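Protein phosphatase Slingshot homolog 2 (Homo sapiens, PDB 2NT2) dephosphorylates and activates the actin-depolymerizing factor cofilin through a dual-specificity phosphatase catalytic domain, thereby regulating actin filament dynamics. Local coordinates at residues M90-S95 and R122-P127. The protein carries 1 engineered substitution. Residues are numbered along the deposited sequence; the frame is centred on the assembly and turned at random.
Sequences MGVSRS and RTVTKP. With SO4 (sulfate ion), chain D.
Arg122 turns the edge of its guanidinium to two successive backbone carbonyls of the 90-95 loop. Arg122 NE donates to Gly91 O over 2.9 Å, and NH2 of the same group reaches Met90 O, which lies in the guanidinium plane and offers a lone pair, although that bond is bent, with an N-H...O angle of 138°. CG stands anti to the backbone N (chi1 -177°), and the chain bends at chi2 before the guanidinium meets the carbonyls; NH1 is taken by Thr5. A leucine here would probably leave both carbonyls without these donors and the loop freer to shift. Gly91 suits its place, with positive phi and no room for a beta carbon beside Arg122.

The loop is the phosphate-binding P-loop of the protein-tyrosine phosphatase family, running from the active-site residue, present here as the engineered Ser88, into helix 94-107. While Arg122 holds the carbonyls of Met90 and Gly91, amides of the loop point to a sulfate, probably from the crystallisation liquor, that sits where substrate phosphate would be expected. Met90 N donates to sulfate O1 over 2.7 Å, Val92 N and Ser93 N converge on O4, and Arg94 presents its guanidinium edge, NE meeting O3 at 2.6 Å in an almost straight bond. Arg94 NH2 bonds to sulfate O1 and also makes a salt bridge with Glu39.

Farther along, Val92 O accepts Lys126 N at 2.7 Å. Val92 lays both methyls against the facing segment, CG2 3.2 Å from Val124 O and CG1 3.7 Å from Lys126 CB, the lysine's amine end leading away. Ser93 sets CB 3.6 Å from Lys126 O, while its hydroxyl bonds to Asp57 and Asn128.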
# COMPACT_ATOMS: atom_id res chain seq x y z
N MET A 90 8.99 -5.20 -4.52
CA MET A 90 8.96 -4.63 -5.86
C MET A 90 7.96 -3.49 -6.01
O MET A 90 8.12 -2.66 -6.91
CB MET A 90 8.68 -5.71 -6.91
CG MET A 90 9.49 -6.98 -6.76
SD MET A 90 11.27 -6.75 -6.77
CE MET A 90 11.45 -5.37 -7.90
N GLY A 91 6.96 -3.42 -5.14
CA GLY A 91 5.91 -2.43 -5.27
C GLY A 91 4.92 -2.81 -6.36
O GLY A 91 4.36 -1.97 -7.05
N VAL A 92 4.71 -4.11 -6.52
CA VAL A 92 3.93 -4.66 -7.63
C VAL A 92 2.73 -5.47 -7.16
O VAL A 92 1.67 -5.44 -7.78
CB VAL A 92 4.86 -5.55 -8.49
CG1 VAL A 92 4.10 -6.70 -9.13
CG2 VAL A 92 5.57 -4.70 -9.53
N SER A 93 2.87 -6.19 -6.05
CA SER A 93 1.83 -7.12 -5.63
C SER A 93 1.32 -6.85 -4.23
O SER A 93 0.17 -6.44 -4.01
CB SER A 93 2.39 -8.54 -5.74
OG SER A 93 1.43 -9.52 -5.43
N ARG A 94 2.15 -7.05 -3.21
CA ARG A 94 1.68 -6.82 -1.84
C ARG A 94 1.30 -5.36 -1.61
O ARG A 94 0.25 -5.05 -1.03
CB ARG A 94 2.75 -7.23 -0.83
CG ARG A 94 2.95 -8.74 -0.71
CD ARG A 94 4.17 -9.03 0.15
NE ARG A 94 5.42 -8.80 -0.57
CZ ARG A 94 6.63 -8.99 -0.07
NH1 ARG A 94 6.78 -9.42 1.18
NH2 ARG A 94 7.69 -8.74 -0.83
N SER A 95 2.16 -4.44 -2.05
CA SER A 95 1.91 -3.02 -1.88
C SER A 95 0.77 -2.54 -2.78
O SER A 95 -0.10 -1.82 -2.31
CB SER A 95 3.18 -2.21 -2.14
OG SER A 95 3.83 -2.60 -3.33
N ARG A 122 0.82 3.49 -11.76
CA ARG A 122 1.91 2.54 -11.54
C ARG A 122 1.72 1.31 -12.42
O ARG A 122 1.13 0.31 -12.02
CB ARG A 122 2.02 2.15 -10.07
CG ARG A 122 3.19 1.22 -9.78
CD ARG A 122 3.83 1.53 -8.44
NE ARG A 122 4.98 0.65 -8.21
CZ ARG A 122 6.23 1.09 -8.17
NH1 ARG A 122 6.47 2.39 -8.33
NH2 ARG A 122 7.23 0.24 -7.97
N THR A 123 2.21 1.43 -13.65
CA THR A 123 2.05 0.45 -14.70
C THR A 123 2.58 -0.92 -14.33
O THR A 123 2.09 -1.94 -14.84
CB THR A 123 2.75 0.94 -15.99
OG1 THR A 123 4.16 0.97 -15.81
CG2 THR A 123 2.32 2.38 -16.28
N VAL A 124 3.57 -1.00 -13.44
CA VAL A 124 4.09 -2.32 -13.09
C VAL A 124 3.20 -3.03 -12.07
O VAL A 124 3.42 -4.21 -11.78
CB VAL A 124 5.53 -2.29 -12.56
CG1 VAL A 124 6.52 -2.06 -13.69
CG2 VAL A 124 5.70 -1.24 -11.48
N THR A 125 2.21 -2.33 -11.54
CA THR A 125 1.28 -2.93 -10.59
C THR A 125 0.70 -4.24 -11.12
O THR A 125 0.16 -4.32 -12.22
CB THR A 125 0.11 -2.00 -10.23
OG1 THR A 125 -0.54 -1.56 -11.42
CG2 THR A 125 0.61 -0.77 -9.49
N LYS A 126 0.81 -5.27 -10.30
CA LYS A 126 0.40 -6.61 -10.69
C LYS A 126 0.22 -7.49 -9.46
O LYS A 126 1.11 -8.26 -9.10
CB LYS A 126 1.42 -7.21 -11.65
CG LYS A 126 1.23 -8.69 -11.95
CD LYS A 126 1.81 -9.06 -13.31
CE LYS A 126 1.11 -10.26 -13.91
NZ LYS A 126 0.28 -9.91 -15.10
N PRO A 127 -0.93 -7.35 -8.80
CA PRO A 127 -1.23 -8.20 -7.65
C PRO A 127 -1.17 -9.67 -8.04
O PRO A 127 -1.54 -10.05 -9.15
CB PRO A 127 -2.64 -7.78 -7.27
CG PRO A 127 -2.77 -6.37 -7.77
CD PRO A 127 -2.00 -6.37 -9.07
S SO4 D . 6.06 -7.35 -4.06
O1 SO4 D . 7.38 -7.07 -3.52
O2 SO4 D . 6.12 -8.33 -5.14
O3 SO4 D . 5.20 -7.89 -3.00
O4 SO4 D . 5.47 -6.11 -4.57